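Local structure of paenibacillus xanthan lyase (6F2P) at residues N766-E771 with F809-T814; D780-Y785 with K794-N799; K822-K827 with M892-S897; Q835-G840 with L874-T879; S845-F850 with K858-G863. The protein catalyses the eliminative cleavage of the polysaccharide xanthan, as a calcium-containing lyase built from several domains. One frame throughout, in Å; residues are numbered along the deposited sequence.

Interaction 1: residues N766-E771 with F809-T814. With CA (calcium ion), chain C.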
# COMPACT_ATOMS: atom_id res chain seq x y z
N ASN A 766 -11.37 -20.85 22.44
CA ASN A 766 -10.60 -22.03 22.82
C ASN A 766 -11.06 -23.27 22.06
O ASN A 766 -12.26 -23.46 21.88
CB ASN A 766 -10.70 -22.27 24.33
CG ASN A 766 -9.79 -21.34 25.13
OD1 ASN A 766 -8.66 -21.05 24.73
ND2 ASN A 766 -10.29 -20.88 26.28
N PRO A 767 -10.11 -24.10 21.60
CA PRO A 767 -8.67 -23.83 21.70
C PRO A 767 -8.16 -23.01 20.51
O PRO A 767 -8.80 -23.00 19.45
CB PRO A 767 -8.06 -25.23 21.67
CG PRO A 767 -9.00 -26.00 20.79
CD PRO A 767 -10.38 -25.43 21.03
N TYR A 768 -7.04 -22.32 20.69
CA TYR A 768 -6.39 -21.62 19.60
C TYR A 768 -5.50 -22.63 18.90
O TYR A 768 -4.41 -22.93 19.39
CB TYR A 768 -5.50 -20.50 20.15
CG TYR A 768 -6.20 -19.31 20.77
CD1 TYR A 768 -6.57 -19.31 22.12
CD2 TYR A 768 -6.45 -18.16 20.04
CE1 TYR A 768 -7.19 -18.22 22.69
CE2 TYR A 768 -7.07 -17.07 20.60
CZ TYR A 768 -7.44 -17.10 21.93
OH TYR A 768 -8.05 -16.01 22.49
N GLU A 769 -5.94 -23.16 17.76
CA GLU A 769 -5.16 -24.20 17.08
C GLU A 769 -3.87 -23.65 16.49
O GLU A 769 -3.89 -22.74 15.67
CB GLU A 769 -5.99 -24.86 15.98
CG GLU A 769 -7.30 -25.44 16.49
CD GLU A 769 -7.11 -26.72 17.28
OE1 GLU A 769 -8.12 -27.39 17.57
OE2 GLU A 769 -5.95 -27.07 17.63
N ALA A 770 -2.75 -24.23 16.93
CA ALA A 770 -1.43 -23.79 16.50
C ALA A 770 -1.33 -23.82 14.98
O ALA A 770 -0.80 -22.89 14.37
CB ALA A 770 -0.36 -24.67 17.12
N GLU A 771 -1.85 -24.88 14.37
CA GLU A 771 -1.80 -25.04 12.93
C GLU A 771 -2.54 -23.95 12.15
O GLU A 771 -2.43 -23.89 10.94
CB GLU A 771 -2.36 -26.41 12.53
CG GLU A 771 -3.85 -26.59 12.79
CD GLU A 771 -4.12 -27.33 14.10
OE1 GLU A 771 -5.23 -27.89 14.25
OE2 GLU A 771 -3.21 -27.35 14.95
N PHE A 809 3.48 -16.25 17.72
CA PHE A 809 2.15 -16.30 17.12
C PHE A 809 1.33 -15.07 17.49
O PHE A 809 1.63 -14.38 18.46
CB PHE A 809 1.40 -17.54 17.60
CG PHE A 809 2.12 -18.84 17.37
CD1 PHE A 809 1.93 -19.54 16.18
CD2 PHE A 809 2.94 -19.38 18.34
CE1 PHE A 809 2.58 -20.74 15.96
CE2 PHE A 809 3.58 -20.59 18.14
CZ PHE A 809 3.40 -21.27 16.94
N SER A 810 0.27 -14.82 16.73
CA SER A 810 -0.67 -13.78 17.09
C SER A 810 -2.03 -14.38 17.40
O SER A 810 -2.64 -15.04 16.56
CB SER A 810 -0.80 -12.73 15.98
OG SER A 810 -1.68 -11.70 16.39
N LEU A 811 -2.50 -14.15 18.63
CA LEU A 811 -3.77 -14.69 19.09
C LEU A 811 -4.74 -13.55 19.36
O LEU A 811 -4.36 -12.52 19.94
CB LEU A 811 -3.58 -15.50 20.37
CG LEU A 811 -2.95 -16.90 20.32
CD1 LEU A 811 -1.52 -16.88 19.76
CD2 LEU A 811 -2.97 -17.53 21.71
N ASP A 812 -5.99 -13.72 18.95
CA ASP A 812 -7.02 -12.74 19.24
C ASP A 812 -7.66 -13.04 20.60
O ASP A 812 -8.47 -13.96 20.73
CB ASP A 812 -8.08 -12.75 18.14
CG ASP A 812 -9.06 -11.59 18.26
OD1 ASP A 812 -8.98 -10.84 19.26
OD2 ASP A 812 -9.91 -11.44 17.36
N VAL A 813 -7.30 -12.26 21.62
CA VAL A 813 -7.89 -12.40 22.94
C VAL A 813 -9.13 -11.52 23.02
O VAL A 813 -9.04 -10.30 23.25
CB VAL A 813 -6.89 -12.03 24.06
CG1 VAL A 813 -7.53 -12.19 25.44
CG2 VAL A 813 -5.63 -12.89 23.93
N THR A 814 -10.30 -12.14 22.84
CA THR A 814 -11.54 -11.41 22.60
C THR A 814 -12.23 -10.87 23.85
O THR A 814 -13.17 -10.08 23.75
CB THR A 814 -12.54 -12.30 21.86
OG1 THR A 814 -12.91 -13.40 22.70
CG2 THR A 814 -11.92 -12.83 20.57
CA CA C . -4.21 -28.58 16.56
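The side chain of Y768 reaches from one sheet to the other and bonds a backbone carbonyl through its hydroxyl. Y768 lies on strand 768-769, and L811 and D812 lie on strand 806-813 of the facing sheet. Y768 OH donates to D812 O at 2.7 Å. The hydroxyl meets this oxygen from above the carbonyl plane, 46° out of it. L811 comes over one face of the Y768 ring. Its CD2 is 3.9 Å from the ring centroid in a CH-pi contact, and its CG is 3.7 Å from Y768 CD2. A phenylalanine here has no hydroxyl for D812 O, which would probably weaken the tie between the two sheets. Two glutamates just after Y768 serve a metal. E769 OE2 binds calcium at 2.5 Å, and both oxygens of E771 bind the same ion. S791, K794 and D894 complete the site. A buried aromatic between sheets and a Glu-Ala-Glu stretch whose two glutamates bind calcium fit a β-sandwich like that of CBM6- and CBM35-type carbohydrate-binding modules.

Interaction 2: residues D780-Y785 with K794-N799. With CA (calcium ion), chain D; CA (calcium ion), chain C.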
# COMPACT_ATOMS: atom_id res chain seq x y z
N ASP A 780 12.97 -20.26 12.74
CA ASP A 780 12.91 -21.54 12.05
C ASP A 780 11.50 -21.80 11.57
O ASP A 780 10.53 -21.57 12.29
CB ASP A 780 13.36 -22.65 13.00
CG ASP A 780 14.86 -22.69 13.18
OD1 ASP A 780 15.38 -21.90 14.00
OD2 ASP A 780 15.52 -23.50 12.49
N THR A 781 11.37 -22.29 10.33
CA THR A 781 10.05 -22.57 9.77
C THR A 781 9.43 -23.85 10.34
O THR A 781 10.02 -24.92 10.25
CB THR A 781 10.10 -22.67 8.25
OG1 THR A 781 10.56 -21.42 7.71
CG2 THR A 781 8.73 -22.98 7.68
N PRO A 782 8.23 -23.73 10.91
CA PRO A 782 7.51 -24.91 11.40
C PRO A 782 6.71 -25.57 10.29
O PRO A 782 6.39 -24.93 9.29
CB PRO A 782 6.57 -24.31 12.45
CG PRO A 782 6.26 -22.96 11.91
CD PRO A 782 7.51 -22.48 11.21
N VAL A 783 6.39 -26.85 10.47
CA VAL A 783 5.57 -27.58 9.51
C VAL A 783 4.38 -28.21 10.24
O VAL A 783 4.52 -28.68 11.37
CB VAL A 783 6.38 -28.69 8.81
CG1 VAL A 783 5.53 -29.41 7.77
CG2 VAL A 783 7.64 -28.11 8.19
N VAL A 784 3.22 -28.22 9.59
CA VAL A 784 2.03 -28.87 10.15
C VAL A 784 1.99 -30.35 9.76
O VAL A 784 2.13 -30.70 8.59
CB VAL A 784 0.74 -28.19 9.65
CG1 VAL A 784 -0.48 -28.96 10.10
CG2 VAL A 784 0.67 -26.75 10.13
N TYR A 785 1.80 -31.22 10.75
CA TYR A 785 1.62 -32.64 10.49
C TYR A 785 0.22 -33.08 10.91
O TYR A 785 -0.37 -32.51 11.82
CB TYR A 785 2.66 -33.45 11.26
CG TYR A 785 4.08 -33.12 10.89
CD1 TYR A 785 4.65 -33.62 9.72
CD2 TYR A 785 4.87 -32.33 11.72
CE1 TYR A 785 5.96 -33.33 9.38
CE2 TYR A 785 6.19 -32.04 11.39
CZ TYR A 785 6.73 -32.54 10.21
OH TYR A 785 8.03 -32.25 9.87
N LYS A 794 -4.54 -31.83 13.69
CA LYS A 794 -3.27 -31.29 13.22
C LYS A 794 -2.42 -30.78 14.37
O LYS A 794 -2.92 -30.25 15.35
CB LYS A 794 -3.50 -30.17 12.21
CG LYS A 794 -4.20 -30.60 10.92
CD LYS A 794 -4.43 -29.42 9.99
CE LYS A 794 -5.04 -29.87 8.67
NZ LYS A 794 -4.15 -30.83 7.96
N LYS A 795 -1.11 -30.95 14.24
CA LYS A 795 -0.17 -30.39 15.20
C LYS A 795 0.89 -29.57 14.45
O LYS A 795 1.09 -29.76 13.25
CB LYS A 795 0.47 -31.50 16.03
CG LYS A 795 1.25 -32.50 15.20
CD LYS A 795 1.58 -33.77 15.97
CE LYS A 795 2.38 -34.73 15.09
NZ LYS A 795 2.27 -36.13 15.54
N LEU A 796 1.55 -28.65 15.15
CA LEU A 796 2.58 -27.82 14.53
C LEU A 796 3.96 -28.23 15.01
O LEU A 796 4.29 -28.09 16.19
CB LEU A 796 2.35 -26.33 14.82
CG LEU A 796 3.25 -25.39 14.02
CD1 LEU A 796 3.02 -25.61 12.55
CD2 LEU A 796 3.05 -23.93 14.39
N GLY A 797 4.77 -28.75 14.08
CA GLY A 797 6.10 -29.22 14.40
C GLY A 797 7.11 -28.11 14.25
O GLY A 797 7.39 -27.67 13.14
N PHE A 798 7.64 -27.64 15.36
CA PHE A 798 8.72 -26.66 15.32
C PHE A 798 9.94 -27.38 14.76
O PHE A 798 10.09 -28.58 14.94
CB PHE A 798 9.05 -26.14 16.72
CG PHE A 798 8.04 -25.19 17.28
CD1 PHE A 798 6.72 -25.20 16.83
CD2 PHE A 798 8.41 -24.27 18.26
CE1 PHE A 798 5.78 -24.32 17.36
CE2 PHE A 798 7.48 -23.38 18.79
CZ PHE A 798 6.16 -23.40 18.34
N ASN A 799 10.81 -26.64 14.08
CA ASN A 799 12.05 -27.20 13.56
C ASN A 799 13.27 -26.54 14.17
O ASN A 799 14.36 -26.59 13.61
CB ASN A 799 12.08 -27.09 12.04
CG ASN A 799 11.18 -28.10 11.38
OD1 ASN A 799 11.29 -29.30 11.62
ND2 ASN A 799 10.26 -27.61 10.55
CA CA D . 17.84 -21.99 13.99
CA CA C . -4.21 -28.58 16.56
O HOH W 1 9.78 -23.97 13.74
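Strands 783-786 and 794-798 form an antiparallel β hairpin. V783 with G797 and Y785 with K795 are its hydrogen-bonded pairs, and V784 with L796 is the non-hydrogen-bonded pair between them. Beyond the strands, N799 takes over. Its CB lies 3.5 Å from T781 O. Its CG is anti to the carbonyl carbon and leads on past the same oxygen. ND2 then donates to T781 O at 2.7 Å. The bond is almost straight (174°), and the acceptor lies in the amide plane. ND2 also rests against V783 CG2 at 3.6 Å. The other branch, OD1, is taken by K890 NZ. An alanine here removes the amide that holds T781 O, and would probably loosen the open end of the hairpin. A water adds a second link there, from D780 O to N799 N. On the V784 and L796 side, L796 CD1 meets V784 CG2 at 3.6 Å, while P782 CB packs on the same leucine. On the other side, G797 CA sits at the edge of the Y785 ring, 4.1 Å from CE2. The hairpin and the loop leading into it each give a ligand to a calcium. D780 OD1 binds one calcium at 2.5 Å, with N801 and D805. K794 O binds the other at 2.4 Å. The regular backbone bonding, with N799 closing one end, is consistent with holding ligands of both ions in fixed places.

Interaction 3: residues K822-K827 with M892-S897; sequences KSRIMK and MLDNFS. With CA (calcium ion), chain C.
This is an antiparallel strand pairing with a bulge, buried within one sheet of the β-sandwich. Strand 891-900 runs beside strand 817-826 and also pairs with strands 768-769 and 794-798. K822 and S897 form a hydrogen-bonded pair at one end, and M826 N donates to M892 O at the other. Between them, D894 and N895 both face R824. D894 N donates to R824 O at 2.8 Å, and N895 N reaches the same oxygen in a weak bond of 3.4 Å. This classic β bulge shifts the register by one. The extra residue is a calcium ligand. D894 binds the ion through OD1 at 2.3 Å and through its backbone O at 2.8 Å. Its other oxygen, OD2, meets R824 NH1 in a salt bridge of 3.2 Å. R824 extends alongside D894, with CG anti to the backbone N (chi1 -173°). OD2 lies in the guanidinium plane, but the carboxylate is turned 61° from that plane. NH1 also bonds N789 O. Calcium and guanidinium would probably both favour an ionised D894. M826 folds its CE against OD2. On the opposite face, I825 CD1 touches L893 CD1 at 3.7 Å, and S823 CB lies near the ring of F896.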
# COMPACT_ATOMS: atom_id res chain seq x y z
N LYS A 822 -2.36 -22.17 28.91
CA LYS A 822 -2.03 -23.58 28.74
C LYS A 822 -1.73 -23.93 27.28
O LYS A 822 -2.24 -23.30 26.35
CB LYS A 822 -3.18 -24.46 29.25
CG LYS A 822 -3.57 -24.22 30.70
CD LYS A 822 -4.56 -25.25 31.22
CE LYS A 822 -4.64 -25.20 32.74
NZ LYS A 822 -5.61 -26.17 33.34
N SER A 823 -0.89 -24.93 27.07
CA SER A 823 -0.65 -25.42 25.72
C SER A 823 -0.71 -26.93 25.69
O SER A 823 -0.27 -27.59 26.63
CB SER A 823 0.71 -24.93 25.20
OG SER A 823 1.77 -25.47 25.95
N ARG A 824 -1.28 -27.49 24.63
CA ARG A 824 -1.35 -28.94 24.47
C ARG A 824 -0.22 -29.37 23.55
O ARG A 824 -0.13 -28.91 22.42
CB ARG A 824 -2.71 -29.38 23.92
CG ARG A 824 -2.90 -30.88 23.88
CD ARG A 824 -4.31 -31.25 23.41
NE ARG A 824 -4.75 -32.54 23.93
CZ ARG A 824 -4.86 -33.65 23.21
NH1 ARG A 824 -4.55 -33.65 21.92
NH2 ARG A 824 -5.27 -34.78 23.78
N ILE A 825 0.64 -30.24 24.07
CA ILE A 825 1.83 -30.67 23.37
C ILE A 825 1.74 -32.15 23.02
O ILE A 825 1.43 -32.98 23.88
CB ILE A 825 3.09 -30.44 24.24
CG1 ILE A 825 3.20 -28.96 24.67
CG2 ILE A 825 4.34 -30.95 23.55
CD1 ILE A 825 3.12 -27.97 23.53
N MET A 826 2.00 -32.50 21.76
CA MET A 826 2.05 -33.90 21.36
C MET A 826 3.42 -34.49 21.69
O MET A 826 4.44 -33.78 21.65
CB MET A 826 1.76 -34.05 19.87
CG MET A 826 0.45 -33.42 19.44
SD MET A 826 -0.95 -34.30 20.13
CE MET A 826 -1.54 -33.08 21.28
N LYS A 827 3.45 -35.77 22.04
CA LYS A 827 4.71 -36.43 22.35
C LYS A 827 5.58 -36.54 21.10
O LYS A 827 5.09 -36.88 20.02
CB LYS A 827 4.48 -37.83 22.95
CG LYS A 827 5.76 -38.56 23.36
CD LYS A 827 5.45 -39.96 23.88
CE LYS A 827 6.72 -40.76 24.15
NZ LYS A 827 6.38 -42.17 24.50
N MET A 892 6.23 -30.45 19.14
CA MET A 892 4.97 -30.69 18.47
C MET A 892 3.84 -29.95 19.18
O MET A 892 3.19 -30.48 20.08
CB MET A 892 4.66 -32.20 18.42
CG MET A 892 5.49 -32.98 17.42
SD MET A 892 5.08 -32.59 15.70
CE MET A 892 6.61 -33.05 14.90
N LEU A 893 3.60 -28.70 18.76
CA LEU A 893 2.58 -27.86 19.39
C LEU A 893 1.18 -28.10 18.82
O LEU A 893 0.97 -27.99 17.61
CB LEU A 893 2.98 -26.39 19.23
CG LEU A 893 2.07 -25.28 19.76
CD1 LEU A 893 1.77 -25.46 21.24
CD2 LEU A 893 2.74 -23.94 19.51
N ASP A 894 0.23 -28.44 19.68
CA ASP A 894 -1.13 -28.71 19.21
C ASP A 894 -1.99 -27.45 19.29
O ASP A 894 -2.59 -27.05 18.29
CB ASP A 894 -1.77 -29.86 20.00
CG ASP A 894 -3.13 -30.30 19.43
OD1 ASP A 894 -3.53 -29.78 18.36
OD2 ASP A 894 -3.79 -31.17 20.03
N ASN A 895 -2.05 -26.84 20.47
CA ASN A 895 -2.85 -25.63 20.64
C ASN A 895 -2.51 -24.82 21.90
O ASN A 895 -1.64 -25.21 22.68
CB ASN A 895 -4.35 -25.94 20.59
CG ASN A 895 -4.81 -26.83 21.74
OD1 ASN A 895 -4.24 -26.82 22.83
ND2 ASN A 895 -5.87 -27.60 21.50
N PHE A 896 -3.21 -23.70 22.06
CA PHE A 896 -3.19 -22.96 23.31
C PHE A 896 -4.62 -22.92 23.84
O PHE A 896 -5.58 -23.00 23.07
CB PHE A 896 -2.73 -21.52 23.09
CG PHE A 896 -1.27 -21.38 22.74
CD1 PHE A 896 -0.30 -21.52 23.72
CD2 PHE A 896 -0.88 -21.08 21.45
CE1 PHE A 896 1.04 -21.38 23.41
CE2 PHE A 896 0.47 -20.93 21.13
CZ PHE A 896 1.42 -21.09 22.12
N SER A 897 -4.75 -22.82 25.16
CA SER A 897 -6.03 -22.52 25.78
C SER A 897 -5.79 -21.40 26.77
O SER A 897 -4.76 -21.37 27.43
CB SER A 897 -6.58 -23.74 26.52
OG SER A 897 -6.95 -24.77 25.61
CA CA C . -4.21 -28.58 16.56
O HOH W 2 6.81 -32.10 21.03

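Interaction 4: residues Q835-G840 with L874-T879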
# COMPACT_ATOMS: atom_id res chain seq x y z
N GLN A 835 10.25 -21.56 26.68
CA GLN A 835 9.83 -20.48 27.56
C GLN A 835 8.80 -19.62 26.83
O GLN A 835 9.09 -19.09 25.76
CB GLN A 835 11.02 -19.60 27.96
CG GLN A 835 10.62 -18.30 28.65
CD GLN A 835 10.26 -18.51 30.11
OE1 GLN A 835 11.04 -19.11 30.86
NE2 GLN A 835 9.08 -18.05 30.52
N LEU A 836 7.62 -19.49 27.41
CA LEU A 836 6.58 -18.66 26.82
C LEU A 836 6.72 -17.20 27.25
O LEU A 836 6.98 -16.91 28.42
CB LEU A 836 5.19 -19.16 27.22
CG LEU A 836 4.02 -18.26 26.85
CD1 LEU A 836 3.74 -18.32 25.35
CD2 LEU A 836 2.79 -18.63 27.64
N SER A 837 6.57 -16.29 26.30
CA SER A 837 6.48 -14.87 26.61
C SER A 837 5.27 -14.31 25.89
O SER A 837 4.85 -14.82 24.86
CB SER A 837 7.75 -14.12 26.18
OG SER A 837 7.94 -14.13 24.78
N ILE A 838 4.68 -13.26 26.46
CA ILE A 838 3.57 -12.58 25.81
C ILE A 838 3.93 -11.11 25.78
O ILE A 838 4.25 -10.52 26.81
CB ILE A 838 2.25 -12.76 26.58
CG1 ILE A 838 1.83 -14.23 26.58
CG2 ILE A 838 1.15 -11.92 25.95
CD1 ILE A 838 0.68 -14.54 27.51
N ASN A 839 3.90 -10.53 24.58
CA ASN A 839 4.20 -9.11 24.41
C ASN A 839 5.54 -8.68 25.01
O ASN A 839 5.68 -7.54 25.46
CB ASN A 839 3.06 -8.26 24.96
CG ASN A 839 1.88 -8.19 24.01
OD1 ASN A 839 1.69 -9.07 23.17
ND2 ASN A 839 1.10 -7.12 24.12
N GLY A 840 6.51 -9.59 25.03
CA GLY A 840 7.84 -9.28 25.52
C GLY A 840 8.08 -9.61 26.99
O GLY A 840 9.18 -9.45 27.50
N LEU A 874 0.95 -11.22 21.21
CA LEU A 874 1.98 -12.07 20.64
C LEU A 874 2.46 -13.11 21.66
O LEU A 874 3.08 -12.78 22.67
CB LEU A 874 3.15 -11.23 20.14
CG LEU A 874 2.80 -10.06 19.21
CD1 LEU A 874 4.02 -9.15 19.05
CD2 LEU A 874 2.32 -10.58 17.86
N PHE A 875 2.16 -14.37 21.37
CA PHE A 875 2.60 -15.49 22.18
C PHE A 875 3.85 -16.08 21.56
O PHE A 875 3.79 -16.68 20.48
CB PHE A 875 1.51 -16.58 22.23
CG PHE A 875 0.32 -16.24 23.09
CD1 PHE A 875 -0.45 -15.13 22.83
CD2 PHE A 875 -0.06 -17.09 24.12
CE1 PHE A 875 -1.56 -14.84 23.61
CE2 PHE A 875 -1.15 -16.81 24.90
CZ PHE A 875 -1.91 -15.69 24.64
N ARG A 876 4.99 -15.91 22.23
CA ARG A 876 6.26 -16.43 21.71
C ARG A 876 6.76 -17.63 22.52
O ARG A 876 6.79 -17.60 23.75
CB ARG A 876 7.32 -15.33 21.72
CG ARG A 876 8.72 -15.84 21.49
CD ARG A 876 9.74 -14.70 21.47
NE ARG A 876 9.37 -13.66 20.52
CZ ARG A 876 10.23 -12.79 19.99
NH1 ARG A 876 11.52 -12.84 20.31
NH2 ARG A 876 9.81 -11.87 19.13
N LEU A 877 7.14 -18.69 21.81
CA LEU A 877 7.73 -19.86 22.44
C LEU A 877 9.21 -19.98 22.04
O LEU A 877 9.53 -20.23 20.87
CB LEU A 877 6.96 -21.13 22.08
CG LEU A 877 5.61 -21.38 22.77
CD1 LEU A 877 4.94 -22.57 22.15
CD2 LEU A 877 5.78 -21.60 24.28
N LYS A 878 10.09 -19.81 23.02
CA LYS A 878 11.51 -19.74 22.79
C LYS A 878 12.24 -20.97 23.30
O LYS A 878 12.08 -21.35 24.47
CB LYS A 878 12.09 -18.49 23.46
CG LYS A 878 13.60 -18.35 23.29
CD LYS A 878 14.14 -17.16 24.07
CE LYS A 878 14.00 -17.36 25.58
NZ LYS A 878 14.60 -16.23 26.35
N THR A 879 13.04 -21.59 22.43
CA THR A 879 13.88 -22.70 22.83
C THR A 879 14.93 -22.21 23.83
O THR A 879 15.66 -21.26 23.56
CB THR A 879 14.59 -23.32 21.61
OG1 THR A 879 13.61 -23.79 20.67
CG2 THR A 879 15.46 -24.49 22.04
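I838 and F875 lie side by side and point the same way. I838 CG1 stands over the centre of one face of the F875 ring, 4.2 Å from the centroid and 7° off the normal, in a CH-pi contact. I838 CD1 lies over the same face, nearer the rim, 3.9 Å from F875 CE2. L836 approaches the same ring obliquely with CD1. It also crosses L877 obliquely, and L877 CD2 lies 3.9 Å from L836 CB. These four side chains share one face of the sheet. That face is turned inward in the β-sandwich, where F875 meets F896 and V821 of the facing sheet. Strands 832-838 and 871-882 are antiparallel neighbours here. Q835 with K878 and S837 with R876 are the hydrogen-bonded pairs, L836 with L877 and I838 with F875 the non-hydrogen-bonded ones. On the other face, S837 OG rests on the chain of R876, 3.3 Å from its CB. The far end of R876 goes to E808 in a salt bridge and to Y806 in a cation-pi contact. Q835 bends back at chi2, and its NE2 donates to L836 O and also to G844 O. At the end of the pairing, N839 takes a left-handed backbone conformation. Its N donates to L874 O, and its OD1 turns back to accept a hydrogen bond from L874 N at 3.0 Å, nearly along the C=O axis.

Interaction 5: residues S845-F850 with K858-G863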
# COMPACT_ATOMS: atom_id res chain seq x y z
N SER A 845 7.87 -20.22 34.29
CA SER A 845 9.22 -20.71 34.07
C SER A 845 9.28 -21.51 32.77
O SER A 845 8.26 -21.73 32.12
CB SER A 845 9.69 -21.56 35.26
OG SER A 845 8.80 -22.63 35.54
N ALA A 846 10.48 -21.93 32.37
CA ALA A 846 10.61 -22.71 31.14
C ALA A 846 10.11 -24.13 31.38
O ALA A 846 10.26 -24.67 32.47
CB ALA A 846 12.06 -22.71 30.63
N GLN A 847 9.52 -24.73 30.35
CA GLN A 847 8.94 -26.05 30.49
C GLN A 847 9.69 -27.05 29.64
O GLN A 847 9.80 -26.88 28.42
CB GLN A 847 7.47 -26.03 30.07
CG GLN A 847 6.58 -25.21 30.98
CD GLN A 847 5.97 -26.04 32.10
OE1 GLN A 847 6.13 -27.27 32.14
NE2 GLN A 847 5.28 -25.38 33.01
N ASP A 848 10.20 -28.09 30.27
CA ASP A 848 10.82 -29.18 29.53
C ASP A 848 9.71 -30.04 28.93
O ASP A 848 9.01 -30.78 29.65
CB ASP A 848 11.79 -29.97 30.41
CG ASP A 848 12.24 -31.27 29.78
OD1 ASP A 848 12.15 -31.42 28.54
OD2 ASP A 848 12.68 -32.16 30.53
N MET A 849 9.56 -29.93 27.61
CA MET A 849 8.47 -30.56 26.88
C MET A 849 8.78 -32.00 26.46
O MET A 849 8.04 -32.60 25.69
CB MET A 849 8.15 -29.74 25.63
CG MET A 849 7.91 -28.26 25.88
SD MET A 849 6.30 -28.02 26.61
CE MET A 849 6.05 -26.26 26.41
N PHE A 850 9.88 -32.55 26.97
CA PHE A 850 10.22 -33.94 26.66
C PHE A 850 9.67 -34.93 27.69
O PHE A 850 9.63 -34.65 28.89
CB PHE A 850 11.74 -34.11 26.52
CG PHE A 850 12.15 -35.51 26.15
CD1 PHE A 850 12.15 -35.92 24.82
CD2 PHE A 850 12.53 -36.42 27.13
CE1 PHE A 850 12.53 -37.21 24.48
CE2 PHE A 850 12.90 -37.71 26.79
CZ PHE A 850 12.90 -38.11 25.46
N LYS A 858 0.22 -34.08 26.59
CA LYS A 858 0.02 -33.54 27.93
C LYS A 858 -0.39 -32.08 27.83
O LYS A 858 -0.09 -31.40 26.86
CB LYS A 858 1.30 -33.65 28.76
CG LYS A 858 1.77 -35.06 29.05
CD LYS A 858 2.79 -35.08 30.17
CE LYS A 858 4.04 -34.26 29.83
NZ LYS A 858 5.06 -34.31 30.93
N GLU A 859 -1.10 -31.61 28.85
CA GLU A 859 -1.49 -30.21 28.91
C GLU A 859 -0.55 -29.45 29.84
O GLU A 859 -0.60 -29.64 31.05
CB GLU A 859 -2.92 -30.07 29.43
CG GLU A 859 -3.54 -28.75 29.10
CD GLU A 859 -3.99 -28.68 27.65
OE1 GLU A 859 -4.28 -29.75 27.07
OE2 GLU A 859 -4.05 -27.56 27.10
N PHE A 860 0.30 -28.61 29.27
CA PHE A 860 1.23 -27.82 30.06
C PHE A 860 0.60 -26.52 30.50
O PHE A 860 0.01 -25.80 29.69
CB PHE A 860 2.51 -27.53 29.27
CG PHE A 860 3.39 -28.74 29.08
CD1 PHE A 860 3.08 -29.69 28.11
CD2 PHE A 860 4.51 -28.93 29.86
CE1 PHE A 860 3.88 -30.81 27.93
CE2 PHE A 860 5.32 -30.04 29.69
CZ PHE A 860 5.00 -30.99 28.72
N THR A 861 0.72 -26.21 31.79
CA THR A 861 0.32 -24.90 32.29
C THR A 861 1.55 -24.00 32.29
O THR A 861 2.46 -24.16 33.11
CB THR A 861 -0.25 -24.99 33.71
OG1 THR A 861 -1.28 -25.97 33.75
CG2 THR A 861 -0.83 -23.65 34.13
N MET A 862 1.58 -23.05 31.36
CA MET A 862 2.75 -22.19 31.21
C MET A 862 2.79 -21.16 32.32
O MET A 862 3.84 -20.88 32.89
CB MET A 862 2.72 -21.48 29.85
CG MET A 862 2.40 -22.38 28.66
SD MET A 862 3.61 -23.68 28.44
CE MET A 862 5.11 -22.73 28.18
N GLY A 863 1.63 -20.59 32.62
CA GLY A 863 1.55 -19.57 33.65
C GLY A 863 0.43 -18.58 33.40
O GLY A 863 -0.34 -18.73 32.46
O HOH W 3 5.92 -22.38 33.11
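Sulfur, apolar and water-mediated contacts join these segments, which belong to different sheets. The Met-aromatic contact is central. M849 SD stands over the centre of the F860 ring, 3.6 Å from the centroid and 3° off the normal. The bend of M849 at chi2 (-76°) helps set the sulfur there. Apolar contacts continue from its methyl group. M849 and M862 cross at about a right angle, and their CE atoms are 4.1 Å apart. M862 CE also lies 4.0 Å from Q847 CG. M862 belongs to a classic β bulge, facing V821 together with G863. The polar contacts centre on Q847. Its amide is nearly perpendicular to the F860 ring, with the planes 81° apart. OE1 lies in the ring plane at the edge, 3.3 Å from F860 CD2. NE2 donates to a water, which in turn donates to S845 O and M862 O, at 2.6 Å in each case. One solvent molecule thus ties both backbones to the amide. An Asx turn orders the end of 845-850, where F850 N donates to D848 OD1 at 3.0 Å. D848 OD2 is bonded to N883. Strand 841-848 is outermost in its sheet. With no direct backbone bond between the segments, contact at this edge comes from methionines against F860 and each other, which is probably less directional than strand pairing, while the water supplies the directional bonds.

In the fold
All five contacts lie in one β-sandwich. Interactions 2 and 3 are pairings within one sheet, joined through strand 891-900, while interaction 4 is a pairing in the other. Interactions 1 and 5 link the two sheets. Interactions 1, 3 and 4 are buried; 2 and 5 are partly exposed. The in-sheet contacts rely on backbone hydrogen bonds, and the cross-sheet ones on side chains. Carboxylates from interactions 1 and 3, with a backbone oxygen from 2, meet at one calcium. F809, L893, F896 and L877 connect interactions 1, 3 and 4 in the apolar interior. Interaction 5 touches 3 by strand pairing and 4 through M862 and through neighbouring strands of its sheet, away from the metal.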